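Local atomic coordinates of hypothetical protein Atu2144 (PDB entry 2ODF), a protein that is of unknown function but belongs to the N-formylglutamate amidohydrolase family and so probably hydrolyses an amide bond in a small substrate. Residues A[45-48]-A[49-53]; A[63-66]-A[67-71]. All coordinates share one frame; numbering follows the deposited sequence.

Contact 1: A[45-48]-A[49-53]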
loop_
_atom_site.group_PDB
_atom_site.type_symbol
_atom_site.label_atom_id
_atom_site.label_comp_id
_atom_site.label_asym_id
_atom_site.label_seq_id
_atom_site.Cartn_x
_atom_site.Cartn_y
_atom_site.Cartn_z
ATOM N N LEU A 45 -4.466 20.716 6.255
ATOM C CA LEU A 45 -3.420 20.447 5.242
ATOM C C LEU A 45 -2.730 21.711 4.708
ATOM O O LEU A 45 -2.114 21.689 3.647
ATOM C CB LEU A 45 -3.985 19.639 4.071
ATOM C CG LEU A 45 -4.392 18.192 4.346
ATOM C CD1 LEU A 45 -5.236 17.656 3.168
ATOM C CD2 LEU A 45 -3.197 17.279 4.619
ATOM N N GLY A 46 -2.837 22.805 5.461
ATOM C CA GLY A 46 -2.308 24.090 5.036
ATOM C C GLY A 46 -3.142 24.806 4.000
ATOM O O GLY A 46 -2.654 25.748 3.372
ATOM N N LEU A 47 -4.411 24.398 3.848
ATOM C CA LEU A 47 -5.320 24.974 2.847
ATOM C C LEU A 47 -6.362 25.914 3.456
ATOM O O LEU A 47 -6.707 25.832 4.644
ATOM C CB LEU A 47 -6.076 23.862 2.088
ATOM C CG LEU A 47 -5.229 22.843 1.338
ATOM C CD1 LEU A 47 -6.097 21.668 0.856
ATOM C CD2 LEU A 47 -4.487 23.492 0.154
ATOM N N SER A 48 -6.858 26.807 2.612
ATOM C CA SER A 48 -7.894 27.754 3.012
ATOM C C SER A 48 -9.248 27.071 3.156
ATOM O O SER A 48 -9.502 26.041 2.541
ATOM C CB SER A 48 -7.998 28.875 1.981
ATOM O OG SER A 48 -8.632 28.409 0.806
ATOM N N ALA A 49 -10.115 27.655 3.975
ATOM C CA ALA A 49 -11.480 27.157 4.154
ATOM C C ALA A 49 -12.219 26.997 2.808
ATOM O O ALA A 49 -12.915 25.996 2.596
ATOM C CB ALA A 49 -12.247 28.069 5.103
ATOM N N ASP A 50 -12.045 27.949 1.892
ATOM C CA ASP A 50 -12.613 27.850 0.541
ATOM C C ASP A 50 -12.125 26.635 -0.251
ATOM O O ASP A 50 -12.914 25.980 -0.918
ATOM C CB ASP A 50 -12.302 29.097 -0.306
ATOM C CG ASP A 50 -13.119 30.313 0.097
ATOM O OD1 ASP A 50 -13.932 30.226 1.051
ATOM O OD2 ASP A 50 -12.934 31.372 -0.558
ATOM N N VAL A 51 -10.826 26.367 -0.237
ATOM C CA VAL A 51 -10.299 25.243 -1.003
ATOM C C VAL A 51 -10.803 23.956 -0.343
ATOM O O VAL A 51 -11.142 22.995 -1.029
ATOM C CB VAL A 51 -8.736 25.236 -1.126
ATOM C CG1 VAL A 51 -8.255 23.909 -1.728
ATOM C CG2 VAL A 51 -8.247 26.409 -1.992
ATOM N N LEU A 52 -10.899 23.951 0.979
ATOM C CA LEU A 52 -11.311 22.736 1.703
ATOM C C LEU A 52 -12.782 22.390 1.473
ATOM O O LEU A 52 -13.180 21.235 1.613
ATOM C CB LEU A 52 -11.049 22.877 3.198
ATOM C CG LEU A 52 -9.599 22.790 3.669
ATOM C CD1 LEU A 52 -9.548 23.188 5.139
ATOM C CD2 LEU A 52 -8.983 21.418 3.439
ATOM N N SER A 53 -13.576 23.403 1.122
ATOM C CA SER A 53 -15.013 23.214 0.849
ATOM C C SER A 53 -15.268 23.105 -0.660
ATOM O O SER A 53 -16.427 23.058 -1.122
ATOM C CB SER A 53 -15.782 24.381 1.460
ATOM O OG SER A 53 -15.477 25.583 0.776
#

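Contact 2: A[63-66]-A[67-71]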
loop_
_atom_site.group_PDB
_atom_site.type_symbol
_atom_site.label_atom_id
_atom_site.label_comp_id
_atom_site.label_asym_id
_atom_site.label_seq_id
_atom_site.Cartn_x
_atom_site.Cartn_y
_atom_site.Cartn_z
ATOM N N LEU A 63 -21.552 11.202 -4.053
ATOM C CA LEU A 63 -22.070 10.277 -3.048
ATOM C C LEU A 63 -23.609 10.374 -2.991
ATOM O O LEU A 63 -24.297 9.374 -2.810
ATOM C CB LEU A 63 -21.461 10.578 -1.672
ATOM C CG LEU A 63 -21.893 9.738 -0.507
ATOM C CD1 LEU A 63 -21.615 8.280 -0.852
ATOM C CD2 LEU A 63 -21.196 10.212 0.830
ATOM N N ALA A 64 -24.132 11.583 -3.193
ATOM C CA ALA A 64 -25.563 11.824 -3.079
ATOM C C ALA A 64 -26.271 11.082 -4.193
ATOM O O ALA A 64 -27.275 10.404 -3.948
ATOM C CB ALA A 64 -25.856 13.335 -3.172
ATOM N N VAL A 65 -25.729 11.222 -5.413
ATOM C CA VAL A 65 -26.206 10.497 -6.585
ATOM C C VAL A 65 -26.037 8.996 -6.402
ATOM O O VAL A 65 -26.944 8.244 -6.692
ATOM C CB VAL A 65 -25.510 10.964 -7.875
ATOM C CG1 VAL A 65 -25.775 9.985 -9.021
ATOM C CG2 VAL A 65 -25.962 12.389 -8.235
ATOM N N ALA A 66 -24.872 8.571 -5.908
ATOM C CA ALA A 66 -24.614 7.144 -5.623
ATOM C C ALA A 66 -25.612 6.517 -4.641
ATOM O O ALA A 66 -26.030 5.375 -4.821
ATOM C CB ALA A 66 -23.189 6.954 -5.136
ATOM N N ARG A 67 -25.953 7.252 -3.610
ATOM C CA ARG A 67 -26.970 6.818 -2.683
ATOM C C ARG A 67 -28.329 6.607 -3.349
ATOM O O ARG A 67 -28.961 5.633 -3.120
ATOM C CB ARG A 67 -27.047 7.745 -1.483
ATOM C CG ARG A 67 -25.865 7.672 -0.569
ATOM C CD ARG A 67 -25.971 8.575 0.581
ATOM N NE ARG A 67 -25.085 8.111 1.606
ATOM C CZ ARG A 67 -24.396 8.888 2.400
ATOM N NH1 ARG A 67 -24.490 10.181 2.303
ATOM N NH2 ARG A 67 -23.623 8.356 3.303
ATOM N N LEU A 68 -28.693 7.551 -4.197
ATOM C CA LEU A 68 -29.974 7.474 -4.898
ATOM C C LEU A 68 -29.977 6.287 -5.832
ATOM O O LEU A 68 -30.960 5.553 -5.888
ATOM C CB LEU A 68 -30.275 8.763 -5.640
ATOM C CG LEU A 68 -30.515 9.968 -4.747
ATOM C CD1 LEU A 68 -30.762 11.161 -5.634
ATOM C CD2 LEU A 68 -31.673 9.755 -3.777
ATOM N N LEU A 69 -28.879 6.077 -6.551
ATOM C CA LEU A 69 -28.702 4.865 -7.368
ATOM C C LEU A 69 -28.699 3.548 -6.580
ATOM O O LEU A 69 -29.127 2.523 -7.080
ATOM C CB LEU A 69 -27.419 4.983 -8.223
ATOM C CG LEU A 69 -27.418 6.061 -9.311
ATOM C CD1 LEU A 69 -26.064 6.167 -9.980
ATOM C CD2 LEU A 69 -28.504 5.744 -10.359
ATOM N N SER A 70 -28.207 3.575 -5.350
ATOM C CA SER A 70 -28.218 2.408 -4.473
ATOM C C SER A 70 -29.673 1.949 -4.177
ATOM O O SER A 70 -29.967 0.745 -4.181
ATOM C CB SER A 70 -27.449 2.743 -3.195
ATOM O OG SER A 70 -27.461 1.667 -2.276
ATOM N N GLU A 71 -30.552 2.918 -3.967
ATOM C CA GLU A 71 -32.005 2.712 -3.791
ATOM C C GLU A 71 -32.623 2.203 -5.104
ATOM O O GLU A 71 -33.284 1.176 -5.122
ATOM C CB GLU A 71 -32.687 4.033 -3.362
ATOM C CG GLU A 71 -32.264 4.573 -1.974
ATOM C CD GLU A 71 -32.472 6.121 -1.738
ATOM O OE1 GLU A 71 -33.489 6.730 -2.201
ATOM O OE2 GLU A 71 -31.599 6.726 -1.045
#

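Contact 1: A[45-48]-A[49-53]
Ser48 turns its hydroxyl to the open amide end of the first turn of helix 49-52 and meets Val51 there. With chi1 at 74°, OG sits between the backbone N and the carbonyl carbon of its own residue. This makes it face Val51 N, which donates to Ser48 OG at 3.2 Å with an N-H...O angle of 161°. One methyl of Val51 packs against the same hydroxyl, with CG2 3.5 Å from Ser48 OG. The backbone of Ser48 is used too. Leu52 N donates to Ser48 O at 3.0 Å, and Leu52 N lies nearly on the extension of the Ser48 C=O bond. Ser48 therefore satisfies two amides of the first turn, one through its side chain and one through its carbonyl.

Leu47 adds an apolar contact just before the cap. Its side chain leans toward the helix and crosses that of Val51 at about a right angle, with Leu47 CD1 4.0 Å from Val51 CG1. The same methyl meets the other leucine, Leu47 CD1 to Leu52 CD2 being 3.9 Å. Leu47 and Leu52 cross at a slant, and CD2 of Leu52 also rests near CB of Leu47. CD1 of Leu47 thus touches one methyl from each of two successive helix residues. Outside the pair, Leu47 also packs on Leu85, and Val51 on Ala56.

The arrangement is a serine N-cap with a hydrophobic staple between Leu47 and Leu52, to which Val51 CG1 adds a further contact. Here it starts a short surface helix that follows the loop after strand 27-31.

Contact 2: A[63-66]-A[67-71]
Leu63 and Arg67, one turn apart on helix 62-73, meet where a leucine methyl packs over one face of a guanidinium. The arginine chain is extended from CG to NE and reaches outward and back toward the N-terminal end of the helix. Its flat guanidinium reaches Leu63, whose CD2 lies 3.5 Å above one face, offset toward the rim. The closest approach of the two side chains is Leu63 CD2 to Arg67 NH1 at 3.6 Å. Leu63 has CG anti to the backbone N (chi1 179°), which brings CG and CD2 to that face. The charge is paired elsewhere: Arg67 NH2 forms a salt bridge with Glu19 OE2.

The purely apolar contact is between Val65 and Leu69. Their side chains lie side by side and point the same way, with Val65 CG1 3.9 Å from Leu69 CD1.

Backbone hydrogen bonds run through the whole segment. Arg67 N donates to Leu63 O at 2.8 Å, and Leu68 N to Ala64 O at 3.2 Å. Leu69 N to Val65 O is 2.9 Å and the straightest of the four, with an N-H...O angle of 171°. Ser70 N donates to Ala66 O at 2.9 Å. All four are i to i+4 bonds of an alpha helix.

The helix lies between sheet and helix. Ala66 and Leu69 pack on Ile153 of strand 149-156, and Leu63 and Arg67 on Tyr79 of strand 77-80, while Ala64 and Leu68 meet Gln237 of helix 234-256.

Contacts 1 and 2 lie on successive helices, 49-52 and 62-73, and contact 1 precedes contact 2 in the chain. They do not touch. Their centres are 26 Å apart, and the nearest atoms are about 13 Å apart. Contact 1 is at the surface, with its centre about 21 Å from the centre of the chain. Contact 2 is deeper, about 12 Å from that centre, and packs against the central mixed sheet. One is the start of a short helix, the other takes in most of a longer helix. Both belong to the N-formylglutamate amidohydrolase-like part of the chain. No metal or ligand takes part in either contact.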